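PDB 6VT2: adhesin from Streptococcus sanguinis SK1 = NCTC 7863, which binds sialylated glycans such as sialyl-T antigen through tandem Siglec-like modules, and so probably mediates bacterial attachment to host glycoproteins. Local coordinates for residues Pro6-Val14 with Gln116-Ile124; Trp56-Leu64 with Leu76-Pro85. All coordinates share one frame; numbering follows the deposited sequence. Where two conformers were deposited one is given.

Interaction 1: residues Pro6-Val14 with Gln116-Ile124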
loop_
_atom_site.group_PDB
_atom_site.type_symbol
_atom_site.label_atom_id
_atom_site.label_comp_id
_atom_site.label_asym_id
_atom_site.label_seq_id
_atom_site.Cartn_x
_atom_site.Cartn_y
_atom_site.Cartn_z
ATOM N N PRO A 6 53.835 21.941 12.714
ATOM C CA PRO A 6 52.454 22.093 12.383
ATOM C C PRO A 6 51.486 21.582 13.452
ATOM O O PRO A 6 51.895 20.843 14.266
ATOM C CB PRO A 6 52.233 21.242 11.126
ATOM C CG PRO A 6 53.599 21.093 10.541
ATOM C CD PRO A 6 54.525 21.095 11.730
ATOM N N THR A 7 50.265 22.076 13.389
ATOM C CA THR A 7 49.175 21.709 14.292
ATOM C C THR A 7 48.315 20.676 13.575
ATOM O O THR A 7 47.833 20.990 12.525
ATOM C CB THR A 7 48.366 22.942 14.689
ATOM O OG1 THR A 7 49.243 23.842 15.352
ATOM C CG2 THR A 7 47.199 22.611 15.592
ATOM N N ILE A 8 48.110 19.531 14.212
ATOM C CA ILE A 8 47.381 18.417 13.620
ATOM C C ILE A 8 46.117 18.184 14.432
ATOM O O ILE A 8 46.180 18.085 15.662
ATOM C CB ILE A 8 48.227 17.129 13.614
ATOM C CG1 ILE A 8 49.557 17.316 12.921
ATOM C CG2 ILE A 8 47.462 15.978 12.942
ATOM C CD1 ILE A 8 50.482 16.210 13.129
ATOM N N THR A 9 45.011 18.099 13.682
ATOM C CA THR A 9 43.685 17.886 14.253
ATOM C C THR A 9 43.097 16.575 13.656
ATOM O O THR A 9 43.209 16.415 12.479
ATOM C CB THR A 9 42.710 19.042 14.048
ATOM O OG1 THR A 9 43.295 20.140 14.739
ATOM C CG2 THR A 9 41.360 18.751 14.637
ATOM N N LEU A 10 42.747 15.620 14.513
ATOM C CA LEU A 10 42.261 14.327 13.957
ATOM C C LEU A 10 41.398 13.627 15.001
ATOM O O LEU A 10 41.516 13.971 16.137
ATOM C CB LEU A 10 43.454 13.473 13.533
ATOM C CG LEU A 10 44.171 12.726 14.647
ATOM C CD1 LEU A 10 45.126 11.721 14.032
ATOM C CD2 LEU A 10 44.904 13.679 15.559
ATOM N N PRO A 11 40.514 12.703 14.594
ATOM C CA PRO A 11 39.670 12.031 15.553
ATOM C C PRO A 11 40.507 11.100 16.427
ATOM O O PRO A 11 41.375 10.548 15.936
ATOM C CB PRO A 11 38.716 11.159 14.746
ATOM C CG PRO A 11 39.277 11.146 13.369
ATOM C CD PRO A 11 40.125 12.390 13.225
ATOM N N GLN A 12 40.130 10.962 17.692
ATOM C CA GLN A 12 40.926 10.100 18.592
ATOM C C GLN A 12 40.506 8.650 18.360
ATOM O O GLN A 12 41.266 7.775 18.645
ATOM C CB GLN A 12 40.783 10.317 20.104
ATOM C CG GLN A 12 40.198 11.581 20.661
ATOM C CD GLN A 12 39.753 11.333 22.096
ATOM O OE1 GLN A 12 40.591 11.197 22.963
ATOM N NE2 GLN A 12 38.454 11.180 22.354
ATOM N N GLU A 13 39.269 8.458 17.966
ATOM C CA GLU A 13 38.811 7.087 17.745
ATOM C C GLU A 13 38.022 7.047 16.444
ATOM O O GLU A 13 37.231 7.895 16.234
ATOM C CB GLU A 13 37.912 6.621 18.883
ATOM C CG GLU A 13 37.404 5.232 18.703
ATOM C CD GLU A 13 36.412 4.926 19.766
ATOM O OE1 GLU A 13 35.335 5.475 19.694
ATOM O OE2 GLU A 13 36.724 4.154 20.665
ATOM N N VAL A 14 38.247 6.029 15.653
ATOM C CA VAL A 14 37.507 5.872 14.398
ATOM C C VAL A 14 36.962 4.452 14.431
ATOM O O VAL A 14 37.747 3.548 14.503
ATOM C CB VAL A 14 38.406 6.069 13.185
ATOM C CG1 VAL A 14 37.624 5.791 11.917
ATOM C CG2 VAL A 14 38.970 7.478 13.181
ATOM N N GLN A 116 50.997 9.635 23.563
ATOM C CA GLN A 116 50.824 11.044 23.918
ATOM C C GLN A 116 50.743 11.968 22.736
ATOM O O GLN A 116 50.063 12.981 22.809
ATOM C CB GLN A 116 51.948 11.545 24.826
ATOM C CG GLN A 116 51.997 10.810 26.156
ATOM C CD GLN A 116 52.799 11.568 27.162
ATOM O OE1 GLN A 116 52.375 12.652 27.626
ATOM N NE2 GLN A 116 53.984 11.042 27.497
ATOM N N SER A 117 51.432 11.712 21.670
ATOM C CA SER A 117 51.404 12.614 20.528
ATOM C C SER A 117 50.215 12.285 19.640
ATOM O O SER A 117 49.379 11.447 19.968
ATOM C CB SER A 117 52.747 12.587 19.804
ATOM O OG SER A 117 53.018 11.292 19.293
ATOM N N GLU A 118 50.115 12.987 18.532
ATOM C CA GLU A 118 48.920 12.916 17.714
ATOM C C GLU A 118 48.747 11.511 17.174
ATOM O O GLU A 118 49.658 10.932 16.581
ATOM C CB GLU A 118 49.026 13.909 16.585
ATOM C CG GLU A 118 49.121 15.397 17.000
ATOM C CD GLU A 118 50.519 15.945 17.299
ATOM O OE1 GLU A 118 51.523 15.186 17.388
ATOM O OE2 GLU A 118 50.617 17.189 17.419
ATOM N N ARG A 119 47.547 10.978 17.372
ATOM C CA ARG A 119 47.315 9.582 17.076
ATOM C C ARG A 119 45.813 9.374 16.985
ATOM O O ARG A 119 45.018 10.183 17.487
ATOM C CB ARG A 119 47.911 8.679 18.152
ATOM C CG ARG A 119 47.288 8.827 19.523
ATOM C CD ARG A 119 48.265 8.310 20.616
ATOM N NE ARG A 119 47.507 8.375 21.838
ATOM C CZ ARG A 119 47.274 9.476 22.520
ATOM N NH1 ARG A 119 47.856 10.627 22.170
ATOM N NH2 ARG A 119 46.452 9.425 23.587
ATOM N N PHE A 120 45.461 8.254 16.387
ATOM C CA PHE A 120 44.089 7.803 16.350
ATOM C C PHE A 120 44.050 6.335 16.718
ATOM O O PHE A 120 45.027 5.617 16.516
ATOM C CB PHE A 120 43.419 8.016 14.991
ATOM C CG PHE A 120 44.078 7.308 13.867
ATOM C CD1 PHE A 120 43.699 6.025 13.529
ATOM C CD2 PHE A 120 45.095 7.919 13.136
ATOM C CE1 PHE A 120 44.356 5.325 12.519
ATOM C CE2 PHE A 120 45.688 7.276 12.109
ATOM C CZ PHE A 120 45.326 5.951 11.780
ATOM N N VAL A 121 42.899 5.857 17.195
ATOM C CA VAL A 121 42.682 4.435 17.396
ATOM C C VAL A 121 41.602 4.026 16.429
ATOM O O VAL A 121 40.477 4.548 16.473
ATOM C CB VAL A 121 42.269 4.106 18.818
ATOM C CG1 VAL A 121 42.132 2.604 18.969
ATOM C CG2 VAL A 121 43.343 4.611 19.811
ATOM N N LEU A 122 41.953 3.124 15.540
ATOM C CA LEU A 122 41.027 2.503 14.621
ATOM C C LEU A 122 40.514 1.219 15.235
ATOM O O LEU A 122 41.303 0.362 15.622
ATOM C CB LEU A 122 41.745 2.269 13.296
ATOM C CG LEU A 122 40.867 1.775 12.167
ATOM C CD1 LEU A 122 39.918 2.850 11.741
ATOM C CD2 LEU A 122 41.820 1.336 11.043
ATOM N N VAL A 123 39.214 1.126 15.391
ATOM C CA VAL A 123 38.583 0.053 16.141
ATOM C C VAL A 123 37.735 -0.732 15.185
ATOM O O VAL A 123 36.812 -0.169 14.582
ATOM C CB VAL A 123 37.766 0.600 17.318
ATOM C CG1 VAL A 123 37.141 -0.514 18.172
ATOM C CG2 VAL A 123 38.581 1.498 18.174
ATOM N N ILE A 124 37.968 -2.045 15.129
ATOM C CA ILE A 124 37.265 -2.870 14.163
ATOM C C ILE A 124 36.083 -3.574 14.815
ATOM O O ILE A 124 36.267 -4.312 15.779
ATOM C CB ILE A 124 38.195 -3.888 13.508
ATOM C CG1 ILE A 124 39.493 -3.200 13.002
ATOM C CG2 ILE A 124 37.454 -4.697 12.516
ATOM C CD1 ILE A 124 39.229 -2.033 12.147
HETATM O O HOH W 1 49.208 19.179 16.815
HETATM O O HOH W 2 43.350 12.414 18.095
HETATM O O HOH W 3 43.532 8.341 20.024
#
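E118 meets I8 where the two backbones are still well separated. With CG anti to the carbonyl carbon (chi1 -62°), E118 puts CG 3.9 Å from I8 CB, the side chains crossing at about a right angle; the bend at chi2 (87°) then turns the carboxylate off the line of the chain. A water accepts from I8 N and donates to E118 OE2, bridging the two segments. A second water donates to both R119 O and L10 O, and L10 CD1 lies 3.8 Å from R119 O. L10 CD1 also approaches the edge of the F120 ring, near its plane, 3.9 Å from F120 CD2, while F120 CB packs 3.4 Å from P11 O. F24 meets the F120 ring edge-to-face. True pairing begins at V121, whose N bonds Q12 O at 2.9 Å from well above the carbonyl plane. V121 O then receives V14 N at 2.8 Å in a straighter bond (N-H...O 163°). L122 sends CD1 to within 3.7 Å of V14 CG1 on the inner face. V123 N finishes the run with a 3.0 Å bond to V14 O, and its CG2 touches E13 CG on the other face. The pattern is that of the V-set immunoglobulin-like sandwich: the first strand is broken near P11, 7-9 joining one sheet while 13-17 crosses to the other, parallel to strand 119-125.

Interaction 2: residues Trp56-Leu64 with Leu76-Pro85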
loop_
_atom_site.group_PDB
_atom_site.type_symbol
_atom_site.label_atom_id
_atom_site.label_comp_id
_atom_site.label_asym_id
_atom_site.label_seq_id
_atom_site.Cartn_x
_atom_site.Cartn_y
_atom_site.Cartn_z
ATOM N N TRP A 56 46.213 -2.514 4.904
ATOM C CA TRP A 56 44.972 -1.929 4.411
ATOM C C TRP A 56 44.673 -0.540 4.984
ATOM O O TRP A 56 43.731 -0.008 4.567
ATOM C CB TRP A 56 43.838 -2.935 4.603
ATOM C CG TRP A 56 43.747 -3.519 5.973
ATOM C CD1 TRP A 56 44.242 -4.705 6.363
ATOM C CD2 TRP A 56 43.145 -2.922 7.120
ATOM N NE1 TRP A 56 43.984 -4.887 7.675
ATOM C CE2 TRP A 56 43.300 -3.836 8.169
ATOM C CE3 TRP A 56 42.444 -1.754 7.345
ATOM C CZ2 TRP A 56 42.803 -3.602 9.430
ATOM C CZ3 TRP A 56 41.979 -1.508 8.601
ATOM C CH2 TRP A 56 42.175 -2.411 9.626
ATOM N N ILE A 57 45.457 -0.040 5.933
ATOM C CA ILE A 57 45.306 1.342 6.355
ATOM C C ILE A 57 46.100 2.170 5.361
ATOM O O ILE A 57 47.314 1.996 5.227
ATOM C CB ILE A 57 45.823 1.555 7.769
ATOM C CG1 ILE A 57 45.047 0.709 8.756
ATOM C CG2 ILE A 57 45.696 3.064 8.105
ATOM C CD1 ILE A 57 45.620 0.865 10.220
ATOM N N ARG A 58 45.422 3.057 4.635
ATOM C CA ARG A 58 46.029 3.844 3.569
ATOM C C ARG A 58 45.803 5.312 3.885
ATOM O O ARG A 58 44.992 5.640 4.636
ATOM C CB ARG A 58 45.342 3.479 2.257
ATOM C CG ARG A 58 45.472 1.999 1.984
ATOM C CD ARG A 58 44.799 1.605 0.707
ATOM N NE ARG A 58 45.437 2.231 -0.432
ATOM C CZ ARG A 58 44.895 2.267 -1.638
ATOM N NH1 ARG A 58 43.743 1.672 -1.858
ATOM N NH2 ARG A 58 45.512 2.871 -2.637
ATOM N N TYR A 59 46.642 6.123 3.304
ATOM C CA TYR A 59 46.458 7.547 3.469
ATOM C C TYR A 59 46.963 8.312 2.268
ATOM O O TYR A 59 47.807 7.857 1.600
ATOM C CB TYR A 59 47.021 8.110 4.768
ATOM C CG TYR A 59 48.504 8.017 4.885
ATOM C CD1 TYR A 59 49.123 6.842 5.198
ATOM C CD2 TYR A 59 49.267 9.149 4.776
ATOM C CE1 TYR A 59 50.493 6.774 5.331
ATOM C CE2 TYR A 59 50.629 9.101 4.916
ATOM C CZ TYR A 59 51.247 7.917 5.213
ATOM O OH TYR A 59 52.591 7.940 5.362
ATOM N N SER A 60 46.425 9.499 2.118
ATOM C CA SER A 60 46.826 10.344 0.990
ATOM C C SER A 60 46.634 11.798 1.362
ATOM O O SER A 60 45.745 12.114 2.041
ATOM C CB SER A 60 46.044 10.002 -0.226
ATOM O OG SER A 60 44.712 10.307 -0.042
ATOM N N THR A 61 47.510 12.644 0.872
ATOM C CA THR A 61 47.338 14.059 1.084
ATOM C C THR A 61 47.540 14.798 -0.237
ATOM O O THR A 61 48.610 14.832 -0.706
ATOM C CB THR A 61 48.375 14.583 2.041
ATOM O OG1 THR A 61 48.357 13.789 3.210
ATOM C CG2 THR A 61 48.105 16.035 2.389
ATOM N N ASP A 62 46.485 15.349 -0.762
ATOM C CA ASP A 62 46.622 16.182 -1.949
ATOM C C ASP A 62 47.329 17.460 -1.484
ATOM O O ASP A 62 47.293 17.810 -0.367
ATOM C CB ASP A 62 45.232 16.427 -2.515
ATOM C CG ASP A 62 44.530 15.173 -3.013
ATOM O OD1 ASP A 62 45.118 14.109 -3.000
ATOM O OD2 ASP A 62 43.368 15.279 -3.316
ATOM N N ASN A 63 47.901 18.162 -2.402
ATOM C CA ASN A 63 48.406 19.485 -2.157
ATOM C C ASN A 63 49.531 19.540 -1.138
ATOM O O ASN A 63 49.745 20.567 -0.548
ATOM C CB ASN A 63 47.284 20.405 -1.702
ATOM C CG ASN A 63 47.480 21.792 -2.228
ATOM O OD1 ASN A 63 48.062 21.958 -3.280
ATOM N ND2 ASN A 63 46.975 22.794 -1.524
ATOM N N LEU A 64 50.260 18.456 -0.914
ATOM C CA LEU A 64 51.434 18.482 -0.046
ATOM C C LEU A 64 52.496 19.403 -0.625
ATOM O O LEU A 64 52.657 19.528 -1.854
ATOM C CB LEU A 64 52.039 17.095 0.089
ATOM C CG LEU A 64 51.699 16.276 1.318
ATOM C CD1 LEU A 64 52.469 14.948 1.247
ATOM C CD2 LEU A 64 52.059 17.010 2.606
ATOM N N LEU A 76 45.420 21.827 5.559
ATOM C CA LEU A 76 45.866 20.738 4.697
ATOM C C LEU A 76 45.074 19.495 5.101
ATOM O O LEU A 76 45.078 19.185 6.242
ATOM C CB LEU A 76 47.340 20.505 4.926
ATOM C CG LEU A 76 47.858 19.404 4.039
ATOM C CD1 LEU A 76 47.713 19.780 2.573
ATOM C CD2 LEU A 76 49.283 19.083 4.388
ATOM N N ARG A 77 44.444 18.824 4.155
ATOM C CA ARG A 77 43.588 17.675 4.468
ATOM C C ARG A 77 44.256 16.350 4.085
ATOM O O ARG A 77 44.633 16.203 2.980
ATOM C CB ARG A 77 42.270 17.866 3.745
ATOM C CG ARG A 77 41.427 18.761 4.613
ATOM C CD ARG A 77 40.139 19.196 4.070
ATOM N NE ARG A 77 39.205 18.123 3.973
ATOM C CZ ARG A 77 38.439 17.607 4.880
ATOM N NH1 ARG A 77 38.568 17.919 6.146
ATOM N NH2 ARG A 77 37.560 16.724 4.480
ATOM N N THR A 78 44.348 15.424 5.024
ATOM C CA THR A 78 44.943 14.117 4.743
ATOM C C THR A 78 43.824 13.105 4.881
ATOM O O THR A 78 43.166 13.157 5.850
ATOM C CB THR A 78 46.048 13.806 5.737
ATOM O OG1 THR A 78 47.111 14.712 5.509
ATOM C CG2 THR A 78 46.567 12.391 5.642
ATOM N N ARG A 79 43.628 12.293 3.870
ATOM C CA ARG A 79 42.595 11.277 3.937
ATOM C C ARG A 79 43.216 9.993 4.493
ATOM O O ARG A 79 44.182 9.583 3.986
ATOM C CB ARG A 79 42.092 11.015 2.533
ATOM C CG ARG A 79 40.926 10.028 2.479
ATOM C CD ARG A 79 40.771 9.589 1.037
ATOM N NE ARG A 79 39.640 8.713 0.939
ATOM C CZ ARG A 79 39.537 7.746 0.089
ATOM N NH1 ARG A 79 38.471 6.976 0.129
ATOM N NH2 ARG A 79 40.453 7.553 -0.805
ATOM N N VAL A 80 42.612 9.400 5.508
ATOM C CA VAL A 80 43.044 8.078 6.019
ATOM C C VAL A 80 41.868 7.154 5.713
ATOM O O VAL A 80 40.811 7.511 5.982
ATOM C CB VAL A 80 43.384 8.137 7.510
ATOM C CG1 VAL A 80 43.889 6.801 7.995
ATOM C CG2 VAL A 80 44.425 9.203 7.800
ATOM N N TYR A 81 42.120 6.047 5.055
ATOM C CA TYR A 81 41.011 5.235 4.517
ATOM C C TYR A 81 41.499 3.815 4.285
ATOM O O TYR A 81 42.610 3.534 4.325
ATOM C CB TYR A 81 40.560 5.844 3.175
ATOM C CG TYR A 81 41.600 5.802 2.084
ATOM C CD1 TYR A 81 42.676 6.666 2.053
ATOM C CD2 TYR A 81 41.515 4.868 1.088
ATOM C CE1 TYR A 81 43.643 6.567 1.075
ATOM C CE2 TYR A 81 42.470 4.739 0.116
ATOM C CZ TYR A 81 43.518 5.620 0.072
ATOM O OH TYR A 81 44.425 5.473 -0.921
ATOM N N GLY A 82 40.541 2.979 3.969
ATOM C CA GLY A 82 40.841 1.619 3.591
ATOM C C GLY A 82 39.594 0.780 3.648
ATOM O O GLY A 82 38.547 1.276 3.807
ATOM N N ILE A 83 39.787 -0.494 3.421
ATOM C CA ILE A 83 38.734 -1.508 3.520
ATOM C C ILE A 83 39.191 -2.503 4.582
ATOM O O ILE A 83 40.259 -3.115 4.432
ATOM C CB ILE A 83 38.504 -2.193 2.169
ATOM C CG1 ILE A 83 38.028 -1.160 1.168
ATOM C CG2 ILE A 83 37.537 -3.335 2.376
ATOM C CD1 ILE A 83 38.104 -1.713 -0.252
ATOM N N VAL A 84 38.400 -2.654 5.646
ATOM C CA VAL A 84 38.735 -3.670 6.655
ATOM C C VAL A 84 38.477 -5.032 6.063
ATOM O O VAL A 84 37.378 -5.249 5.575
ATOM C CB VAL A 84 37.909 -3.499 7.917
ATOM C CG1 VAL A 84 38.280 -4.533 8.972
ATOM C CG2 VAL A 84 38.104 -2.020 8.427
ATOM N N PRO A 85 39.398 -5.982 6.180
ATOM C CA PRO A 85 39.186 -7.310 5.618
ATOM C C PRO A 85 37.944 -7.933 6.231
ATOM O O PRO A 85 37.662 -7.794 7.426
ATOM C CB PRO A 85 40.457 -8.067 6.001
ATOM C CG PRO A 85 41.525 -6.928 6.140
ATOM C CD PRO A 85 40.776 -5.785 6.688
HETATM O O HOH W 4 42.445 -0.787 2.280
HETATM O O HOH W 5 46.980 6.141 -0.565
HETATM O O HOH W 6 42.988 8.982 -1.821
HETATM O O HOH W 7 43.848 14.946 0.547
HETATM O O HOH W 8 45.185 17.944 0.800
#
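Edge pairing in an antiparallel sheet of an immunoglobulin-like sandwich joins these segments, with R58 opposite Y81 and S60 opposite R79 as hydrogen-bonded pairs. Strand 58-61 is the outer strand; strand 76-83 continues the sheet to strand 21-29. R58 N reaches Y81 O at 2.9 Å, and Y81 N returns to R58 O; S60 and R79 repeat the exchange. On the outward face the Y81 ring is clasped from both sides. R58 CB makes a CH-pi contact 3.8 Å from the centroid of the Y81 ring, and R79 NH2 lies over the centre of the opposite face. Y81 is turned between them with CG lodged between its backbone N and carbonyl carbon (chi1 64°); its OH lies over one face of the R58 guanidinium, the two planes 49° apart, at an angle too poor for a hydrogen bond, and shares a water with Y59 O. E23 takes R79 NE in a salt bridge, while a water links R79 NH2 to S60 OG. Facing the other way, T61 OG1 and T78 OG1 share a hydrogen bond of 2.8 Å. Beyond G82 direct pairing gives way to a water that donates to W56 O and accepts from I83 N. There the indole lies against the end of segment 76-85: P85 CD stands 3.5 Å from the centroid of the five-membered ring of W56, only 9° off its normal, a CH-pi contact.

Two ways of building a sandwich edge appear side by side. In interaction 1 the first strand changes sheets, so pairing with 116-124 is parallel, confined to one end, and continued by waters and apolar side chains where the backbones diverge. Interaction 2 keeps to a single sheet: its antiparallel bonds are reciprocal, and its outward face is polar and aromatic, rich in arginine. Both are partly buried, and their inward residues share one core. I124 CG2 packs 3.6 Å from V84 CG1, and L122 CD2 lies 3.8 Å from W56 CZ3, so strand 119-125 of one sheet packs on residues flanking the strands of the other. Along the chain, interaction 2 is nested within the span that interaction 1 closes.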